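Local atomic coordinates of protein B (Streptococcus agalactiae, PDB entry 5H6I), a protein that permeabilises membranes as the secreted pore-forming toxin known as CAMP factor, and is also classed as a bacterial protein that binds the Fc part of IgG. Residues 42-45 and 46-49; 120-123 and 124-127; 204-207 and 208-212. All coordinates share one frame; numbering follows the deposited sequence.

The three contacts are local, each between side chains about one helical turn apart, and each lies on a different helix of this all-helical chain. Contact 1 sits on helix 35-58 and contact 2 on helix 121-139, with centres 29 Å apart on opposite sides of the chain's centre. Contact 3 belongs to helix 203-220. Its centre is 43 Å from that of contact 1 and 37 Å from that of contact 2. None touches another; even the nearest atoms, of contacts 1 and 2, are about 16 Å apart. Contacts 1 and 2 pair a polar side chain with an acid four residues on. Contact 3 sets an asparagine against a tyrosine ring, beside a bound sulfate.

Contact 1: 42-45 and 46-49; sequences AQKL and DQDS
K44 and D48 form an i to i+4 salt bridge along helix 35-58, which packs on helices 65-84 and 93-115 of this all-helical fold. NZ of K44 lies 2.7 Å from OD1 of D48; OD2 is farther off. The two side chains approach at a slant. K44 leaves the backbone with CG opposite its own N (chi1 -174°). Bends at chi2 and chi4 then curl the chain over the next turn and bring the ammonium group down to the acid. D48 turns the other way: CG lies beside its own N (chi1 -56°), which points the carboxylate back along the helix toward K44.

Q47 crosses the same lysine, also at a slant. Its extended chain puts OE1 3.5 Å from CD of K44, next to the methylene groups. D48 N donates to K44 O over 3.0 Å, so the K44 and D48 pair is joined by both backbone and side chains.

The lysine has a second polar partner, T103 OG1 on helix 93-115. D48 also touches I106 there. L45 is buried between helices 65-84 and 93-115, against L78, L82, V99 and L102. D46 OD1 forms a salt bridge with K79 NZ on helix 65-84. The carboxylate of D48 lies close to the backbone of K44, with its CG 3.2 Å from K44 O.

Contact 2: 120-123 and 124-127; sequences VSQA and NIDM
Q122 and D126 face each other one turn apart, an i to i+4 side-chain pair in the first turns of helix 121-139. CG of Q122 lies opposite its backbone N (chi1 -160°), and the chain then bends at chi2. The bend swings the amide along the helix toward D126. In D126, CG sits beside its own N (chi1 -70°), and the carboxylate reaches back to the amide. The modelled hydrogen bond from Q122 NE2 to D126 OD1 is only 2.4 Å long, so its exact geometry is doubtful. The amide and carboxylate planes are 54° apart. CG of Q122 also lies 3.3 Å from D126 OD2.

I125 folds back over the preceding turn. Its CG1 is 3.3 Å from S121 O, while CG2 lies 3.7 Å from NE2 of Q122. The same S121 O accepts the backbone N-H of I125 at 3.1 Å. D126 N donates to Q122 O over 2.8 Å.

The buried face of the helix packs on helix 93-115 and on Y64. There N124 OD1 is hydrogen-bonded to Y64 OH and S112 OG, and M127 lies on A108 and S112. The D126 carboxylate has a partner at each oxygen. OD2 takes part in a hydrogen bond with Y165 OH, while the approach of Q122 to OD1 is modelled too close for its strength to be weighed.

Contact 3: 204-207 and 208-212; sequences KVYN and TLNKA
Y206 has OD1 of N210, one turn further along helix 203-220, over one face of its ring. This oxygen stands 4.0 Å above the ring plane, displaced toward the rim. ND2 of N210 is 3.6 Å from CE1 of Y206. The ring and amide planes are 42° apart, so this is a slanted overlap and not a flat stack. Y206 has CG opposite its backbone N, which tips the ring forward toward N210. N210 has an unusual chi1 of -104°, away from any staggered value.

T208 uses its hydroxyl on the backbone. With chi1 at 54°, OG1 is tucked between its own N and carbonyl carbon and faces the turn before it. OG1 of T208 lies 2.9 Å from V205 O and 3.1 Å from K204 O. Its single proton could go to either carbonyl. K204 O also accepts the backbone N-H of T208 at 3.0 Å.

K211 runs back along the helix as an extended chain, crossing N207 at a slant. CG of K211 is 3.3 Å from N207 O, and the backbone bond from K211 N to that oxygen is weak.

Helix 203-220 packs against helices 179-196 and 227-245, and L209 joins it to both. L209 is buried against L241 and A244 of helix 227-245 and against T189 and R193 of helix 179-196. Residues 204-210 fall within the repeat spanning residues 200-210.

A sulfate ion, probably from the crystallisation liquor, lies about 3 Å from the side chain of N210. The R193 side chain touches Y206, and its NH1 is hydrogen-bonded to N210 OD1. That bond would fix the rotation of the amide beside the tyrosine ring.

Contact 1: 42-45 and 46-49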
ATOM      1  N   ALA A  42      16.113  -7.951  14.471  1.00 62.63           N
ATOM      2  CA  ALA A  42      15.879  -6.591  14.945  1.00 63.35           C
ATOM      3  C   ALA A  42      16.146  -5.576  13.842  1.00 69.32           C
ATOM      4  O   ALA A  42      15.406  -4.595  13.697  1.00 65.51           O
ATOM      5  CB  ALA A  42      16.750  -6.303  16.168  1.00 55.44           C
ATOM      6  N   GLN A  43      17.198  -5.796  13.050  1.00 68.08           N
ATOM      7  CA  GLN A  43      17.456  -4.929  11.906  1.00 69.29           C
ATOM      8  C   GLN A  43      16.469  -5.194  10.776  1.00 57.66           C
ATOM      9  O   GLN A  43      16.118  -4.270  10.034  1.00 66.75           O
ATOM     10  CB  GLN A  43      18.891  -5.114  11.417  1.00 78.69           C
ATOM     11  CG  GLN A  43      19.943  -4.553  12.360  1.00 80.76           C
ATOM     12  CD  GLN A  43      21.297  -5.216  12.186  1.00 91.17           C
ATOM     13  OE1 GLN A  43      21.551  -5.879  11.180  1.00 87.59           O
ATOM     14  NE2 GLN A  43      22.172  -5.041  13.168  1.00 88.00           N
ATOM     15  N   LYS A  44      16.016  -6.441  10.630  1.00 64.26           N
ATOM     16  CA  LYS A  44      14.997  -6.744   9.632  1.00 65.79           C
ATOM     17  C   LYS A  44      13.664  -6.102   9.997  1.00 68.45           C
ATOM     18  O   LYS A  44      12.930  -5.635   9.118  1.00 72.23           O
ATOM     19  CB  LYS A  44      14.838  -8.257   9.482  1.00 57.98           C
ATOM     20  CG  LYS A  44      13.894  -8.675   8.366  1.00 67.64           C
ATOM     21  CD  LYS A  44      14.477  -8.355   6.999  1.00 69.51           C
ATOM     22  CE  LYS A  44      13.550  -8.806   5.882  1.00 85.43           C
ATOM     23  NZ  LYS A  44      12.264  -8.053   5.886  1.00 83.68           N
ATOM     24  N   LEU A  45      13.335  -6.064  11.291  1.00 61.42           N
ATOM     25  CA  LEU A  45      12.096  -5.422  11.716  1.00 57.78           C
ATOM     26  C   LEU A  45      12.145  -3.915  11.503  1.00 70.82           C
ATOM     27  O   LEU A  45      11.096  -3.277  11.350  1.00 71.07           O
ATOM     28  CB  LEU A  45      11.810  -5.749  13.183  1.00 61.36           C
ATOM     29  CG  LEU A  45      11.362  -7.187  13.465  1.00 57.17           C
ATOM     30  CD1 LEU A  45      11.319  -7.457  14.961  1.00 52.34           C
ATOM     31  CD2 LEU A  45      10.011  -7.469  12.826  1.00 57.32           C
ATOM     32  N   ASP A  46      13.346  -3.329  11.490  1.00 68.72           N
ATOM     33  CA  ASP A  46      13.475  -1.915  11.159  1.00 71.31           C
ATOM     34  C   ASP A  46      13.309  -1.668   9.665  1.00 68.27           C
ATOM     35  O   ASP A  46      12.789  -0.619   9.268  1.00 73.74           O
ATOM     36  CB  ASP A  46      14.825  -1.380  11.635  1.00 76.97           C
ATOM     37  CG  ASP A  46      14.836  -1.069  13.117  1.00 81.87           C
ATOM     38  OD1 ASP A  46      13.791  -1.273  13.771  1.00 78.44           O
ATOM     39  OD2 ASP A  46      15.883  -0.618  13.629  1.00 78.03           O
ATOM     40  N   GLN A  47      13.745  -2.613   8.828  1.00 61.78           N
ATOM     41  CA  GLN A  47      13.487  -2.508   7.396  1.00 67.26           C
ATOM     42  C   GLN A  47      11.994  -2.595   7.105  1.00 70.96           C
ATOM     43  O   GLN A  47      11.472  -1.851   6.265  1.00 69.58           O
ATOM     44  CB  GLN A  47      14.249  -3.600   6.645  1.00 69.03           C
ATOM     45  CG  GLN A  47      13.853  -3.753   5.184  1.00 83.30           C
ATOM     46  CD  GLN A  47      14.535  -4.933   4.516  1.00 92.66           C
ATOM     47  OE1 GLN A  47      15.373  -5.604   5.118  1.00 89.95           O
ATOM     48  NE2 GLN A  47      14.177  -5.192   3.263  1.00 91.47           N
ATOM     49  N   ASP A  48      11.290  -3.496   7.794  1.00 66.55           N
ATOM     50  CA  ASP A  48       9.848  -3.607   7.609  1.00 65.32           C
ATOM     51  C   ASP A  48       9.122  -2.391   8.173  1.00 62.79           C
ATOM     52  O   ASP A  48       8.147  -1.916   7.580  1.00 56.31           O
ATOM     53  CB  ASP A  48       9.331  -4.889   8.262  1.00 57.87           C
ATOM     54  CG  ASP A  48      10.039  -6.129   7.753  1.00 63.05           C
ATOM     55  OD1 ASP A  48      10.631  -6.070   6.655  1.00 74.18           O
ATOM     56  OD2 ASP A  48      10.005  -7.163   8.453  1.00 69.70           O
ATOM     57  N   SER A  49       9.583  -1.877   9.316  1.00 59.63           N
ATOM     58  CA  SER A  49       8.935  -0.717   9.919  1.00 57.77           C
ATOM     59  C   SER A  49       8.998   0.493   8.995  1.00 68.28           C
ATOM     60  O   SER A  49       8.033   1.260   8.898  1.00 71.02           O
ATOM     61  CB  SER A  49       9.579  -0.396  11.268  1.00 64.03           C
ATOM     62  OG  SER A  49       8.844   0.600  11.959  1.00 73.83           O
TER

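Contact 2: 120-123 and 124-127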
ATOM      1  N   VAL A 120     -11.867  -5.821 -10.442  1.00 51.80           N
ATOM      2  CA  VAL A 120     -13.110  -5.505  -9.749  1.00 57.36           C
ATOM      3  C   VAL A 120     -12.821  -5.459  -8.255  1.00 49.05           C
ATOM      4  O   VAL A 120     -11.758  -5.905  -7.804  1.00 47.35           O
ATOM      5  CB  VAL A 120     -14.218  -6.524 -10.075  1.00 48.81           C
ATOM      6  CG1 VAL A 120     -14.673  -6.367 -11.518  1.00 48.57           C
ATOM      7  CG2 VAL A 120     -13.731  -7.940  -9.815  1.00 46.13           C
ATOM      8  N   SER A 121     -13.767  -4.926  -7.477  1.00 53.03           N
ATOM      9  CA  SER A 121     -13.520  -4.697  -6.057  1.00 42.43           C
ATOM     10  C   SER A 121     -13.226  -5.990  -5.306  1.00 46.25           C
ATOM     11  O   SER A 121     -12.506  -5.972  -4.302  1.00 46.56           O
ATOM     12  CB  SER A 121     -14.718  -3.984  -5.429  1.00 45.37           C
ATOM     13  OG  SER A 121     -14.981  -2.756  -6.086  1.00 60.45           O
ATOM     14  N   GLN A 122     -13.755  -7.121  -5.782  1.00 48.20           N
ATOM     15  CA  GLN A 122     -13.636  -8.369  -5.032  1.00 48.09           C
ATOM     16  C   GLN A 122     -12.195  -8.855  -4.944  1.00 49.21           C
ATOM     17  O   GLN A 122     -11.835  -9.536  -3.977  1.00 54.56           O
ATOM     18  CB  GLN A 122     -14.516  -9.446  -5.662  1.00 57.12           C
ATOM     19  CG  GLN A 122     -14.849 -10.591  -4.720  1.00 52.89           C
ATOM     20  CD  GLN A 122     -15.552 -10.116  -3.463  1.00 54.71           C
ATOM     21  OE1 GLN A 122     -16.461  -9.287  -3.523  1.00 49.18           O
ATOM     22  NE2 GLN A 122     -15.132 -10.637  -2.317  1.00 51.42           N
ATOM     23  N   ALA A 123     -11.358  -8.523  -5.930  1.00 42.15           N
ATOM     24  CA  ALA A 123      -9.977  -8.996  -5.918  1.00 50.23           C
ATOM     25  C   ALA A 123      -9.212  -8.430  -4.728  1.00 47.34           C
ATOM     26  O   ALA A 123      -8.575  -9.173  -3.973  1.00 43.10           O
ATOM     27  CB  ALA A 123      -9.284  -8.631  -7.230  1.00 43.84           C
ATOM     28  N   ASN A 124      -9.265  -7.109  -4.545  1.00 44.22           N
ATOM     29  CA  ASN A 124      -8.584  -6.499  -3.409  1.00 48.25           C
ATOM     30  C   ASN A 124      -9.291  -6.811  -2.096  1.00 46.35           C
ATOM     31  O   ASN A 124      -8.638  -6.904  -1.051  1.00 48.64           O
ATOM     32  CB  ASN A 124      -8.478  -4.988  -3.611  1.00 46.29           C
ATOM     33  CG  ASN A 124      -7.294  -4.601  -4.474  1.00 48.40           C
ATOM     34  OD1 ASN A 124      -6.172  -5.049  -4.244  1.00 49.72           O
ATOM     35  ND2 ASN A 124      -7.539  -3.763  -5.475  1.00 55.58           N
ATOM     36  N   ILE A 125     -10.615  -6.978  -2.129  1.00 48.79           N
ATOM     37  CA  ILE A 125     -11.352  -7.324  -0.918  1.00 45.63           C
ATOM     38  C   ILE A 125     -10.952  -8.711  -0.431  1.00 51.65           C
ATOM     39  O   ILE A 125     -10.655  -8.910   0.753  1.00 53.71           O
ATOM     40  CB  ILE A 125     -12.868  -7.230  -1.169  1.00 48.90           C
ATOM     41  CG1 ILE A 125     -13.327  -5.772  -1.152  1.00 46.56           C
ATOM     42  CG2 ILE A 125     -13.636  -8.040  -0.133  1.00 44.51           C
ATOM     43  CD1 ILE A 125     -14.819  -5.604  -1.346  1.00 41.22           C
ATOM     44  N   ASP A 126     -10.932  -9.690  -1.338  1.00 53.55           N
ATOM     45  CA  ASP A 126     -10.582 -11.050  -0.947  1.00 55.98           C
ATOM     46  C   ASP A 126      -9.122 -11.148  -0.524  1.00 57.65           C
ATOM     47  O   ASP A 126      -8.790 -11.869   0.423  1.00 56.99           O
ATOM     48  CB  ASP A 126     -10.875 -12.019  -2.093  1.00 45.57           C
ATOM     49  CG  ASP A 126     -12.359 -12.198  -2.339  1.00 50.02           C
ATOM     50  OD1 ASP A 126     -13.163 -11.764  -1.486  1.00 53.36           O
ATOM     51  OD2 ASP A 126     -12.725 -12.771  -3.387  1.00 60.80           O
ATOM     52  N   MET A 127      -8.235 -10.421  -1.208  1.00 43.53           N
ATOM     53  CA  MET A 127      -6.815 -10.500  -0.889  1.00 45.11           C
ATOM     54  C   MET A 127      -6.485  -9.758   0.401  1.00 56.54           C
ATOM     55  O   MET A 127      -5.655 -10.224   1.191  1.00 49.08           O
ATOM     56  CB  MET A 127      -5.986  -9.956  -2.051  1.00 41.55           C
ATOM     57  CG  MET A 127      -4.719 -10.745  -2.312  1.00 57.77           C
ATOM     58  SD  MET A 127      -3.296 -10.025  -1.484  1.00 83.60           S
ATOM     59  CE  MET A 127      -3.058  -8.566  -2.489  1.00 65.05           C
TER

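Contact 3: 204-207 and 208-212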
ATOM      1  N   LYS A 204      -2.027  34.552 -13.202  1.00 53.09           N
ATOM      2  CA  LYS A 204      -3.239  34.037 -13.834  1.00 56.85           C
ATOM      3  C   LYS A 204      -3.014  32.653 -14.428  1.00 56.81           C
ATOM      4  O   LYS A 204      -3.946  31.843 -14.483  1.00 63.95           O
ATOM      5  CB  LYS A 204      -3.737  35.013 -14.903  1.00 61.32           C
ATOM      6  CG  LYS A 204      -2.897  35.066 -16.168  1.00 74.38           C
ATOM      7  CD  LYS A 204      -3.184  36.330 -16.965  1.00 86.10           C
ATOM      8  CE  LYS A 204      -4.662  36.452 -17.301  1.00 89.94           C
ATOM      9  NZ  LYS A 204      -5.054  35.566 -18.433  1.00 88.86           N
ATOM     10  N   VAL A 205      -1.788  32.359 -14.867  1.00 55.04           N
ATOM     11  CA  VAL A 205      -1.458  31.004 -15.295  1.00 42.40           C
ATOM     12  C   VAL A 205      -1.468  30.059 -14.101  1.00 49.13           C
ATOM     13  O   VAL A 205      -2.000  28.944 -14.176  1.00 55.78           O
ATOM     14  CB  VAL A 205      -0.102  30.997 -16.024  1.00 53.43           C
ATOM     15  CG1 VAL A 205       0.472  29.592 -16.082  1.00 51.61           C
ATOM     16  CG2 VAL A 205      -0.248  31.579 -17.422  1.00 56.61           C
ATOM     17  N   TYR A 206      -0.889  30.493 -12.978  1.00 52.40           N
ATOM     18  CA  TYR A 206      -0.944  29.703 -11.752  1.00 51.55           C
ATOM     19  C   TYR A 206      -2.382  29.489 -11.299  1.00 52.59           C
ATOM     20  O   TYR A 206      -2.735  28.409 -10.811  1.00 53.59           O
ATOM     21  CB  TYR A 206      -0.128  30.392 -10.656  1.00 51.20           C
ATOM     22  CG  TYR A 206      -0.157  29.701  -9.308  1.00 50.21           C
ATOM     23  CD1 TYR A 206      -1.146  29.991  -8.374  1.00 44.26           C
ATOM     24  CD2 TYR A 206       0.814  28.770  -8.963  1.00 48.98           C
ATOM     25  CE1 TYR A 206      -1.175  29.362  -7.143  1.00 51.04           C
ATOM     26  CE2 TYR A 206       0.795  28.140  -7.732  1.00 46.55           C
ATOM     27  CZ  TYR A 206      -0.200  28.438  -6.827  1.00 47.62           C
ATOM     28  OH  TYR A 206      -0.222  27.811  -5.603  1.00 56.80           O
ATOM     29  N   ASN A 207      -3.229  30.509 -11.455  1.00 48.64           N
ATOM     30  CA  ASN A 207      -4.614  30.404 -11.006  1.00 49.28           C
ATOM     31  C   ASN A 207      -5.402  29.414 -11.856  1.00 57.33           C
ATOM     32  O   ASN A 207      -6.186  28.619 -11.324  1.00 49.45           O
ATOM     33  CB  ASN A 207      -5.276  31.781 -11.031  1.00 49.98           C
ATOM     34  CG  ASN A 207      -6.476  31.870 -10.108  1.00 49.42           C
ATOM     35  OD1 ASN A 207      -6.900  30.874  -9.523  1.00 61.11           O
ATOM     36  ND2 ASN A 207      -7.029  33.068  -9.974  1.00 53.10           N
ATOM     37  N   THR A 208      -5.211  29.447 -13.178  1.00 51.83           N
ATOM     38  CA  THR A 208      -5.952  28.540 -14.050  1.00 57.13           C
ATOM     39  C   THR A 208      -5.517  27.094 -13.845  1.00 57.83           C
ATOM     40  O   THR A 208      -6.346  26.178 -13.904  1.00 49.55           O
ATOM     41  CB  THR A 208      -5.777  28.948 -15.514  1.00 61.74           C
ATOM     42  OG1 THR A 208      -4.382  29.033 -15.828  1.00 73.67           O
ATOM     43  CG2 THR A 208      -6.441  30.293 -15.778  1.00 48.96           C
ATOM     44  N   LEU A 209      -4.224  26.868 -13.604  1.00 49.57           N
ATOM     45  CA  LEU A 209      -3.755  25.511 -13.340  1.00 55.39           C
ATOM     46  C   LEU A 209      -4.286  24.999 -12.007  1.00 51.40           C
ATOM     47  O   LEU A 209      -4.641  23.820 -11.883  1.00 52.27           O
ATOM     48  CB  LEU A 209      -2.228  25.465 -13.364  1.00 44.56           C
ATOM     49  CG  LEU A 209      -1.580  24.128 -12.994  1.00 50.93           C
ATOM     50  CD1 LEU A 209      -2.139  22.996 -13.848  1.00 49.37           C
ATOM     51  CD2 LEU A 209      -0.066  24.206 -13.125  1.00 53.47           C
ATOM     52  N   ASN A 210      -4.351  25.871 -10.998  1.00 43.84           N
ATOM     53  CA  ASN A 210      -4.912  25.479  -9.713  1.00 53.87           C
ATOM     54  C   ASN A 210      -6.403  25.181  -9.801  1.00 58.38           C
ATOM     55  O   ASN A 210      -6.924  24.438  -8.961  1.00 54.59           O
ATOM     56  CB  ASN A 210      -4.654  26.573  -8.676  1.00 42.63           C
ATOM     57  CG  ASN A 210      -3.544  26.210  -7.713  1.00 56.42           C
ATOM     58  OD1 ASN A 210      -2.640  25.449  -8.052  1.00 58.52           O
ATOM     59  ND2 ASN A 210      -3.606  26.756  -6.504  1.00 55.38           N
ATOM     60  N   LYS A 211      -7.099  25.737 -10.796  1.00 55.10           N
ATOM     61  CA  LYS A 211      -8.506  25.399 -10.988  1.00 58.31           C
ATOM     62  C   LYS A 211      -8.665  23.969 -11.488  1.00 51.52           C
ATOM     63  O   LYS A 211      -9.586  23.257 -11.070  1.00 49.11           O
ATOM     64  CB  LYS A 211      -9.159  26.382 -11.962  1.00 57.29           C
ATOM     65  CG  LYS A 211      -9.395  27.772 -11.391  1.00 58.93           C
ATOM     66  CD  LYS A 211      -9.811  28.747 -12.481  1.00 65.31           C
ATOM     67  CE  LYS A 211      -9.949  30.162 -11.944  1.00 67.24           C
ATOM     68  NZ  LYS A 211     -10.213  31.141 -13.034  1.00 75.96           N
ATOM     69  N   ALA A 212      -7.774  23.532 -12.379  1.00 49.26           N
ATOM     70  CA  ALA A 212      -7.856  22.171 -12.898  1.00 55.74           C
ATOM     71  C   ALA A 212      -7.433  21.145 -11.856  1.00 53.43           C
ATOM     72  O   ALA A 212      -7.957  20.025 -11.845  1.00 49.26           O
ATOM     73  CB  ALA A 212      -6.999  22.036 -14.154  1.00 45.35           C
TER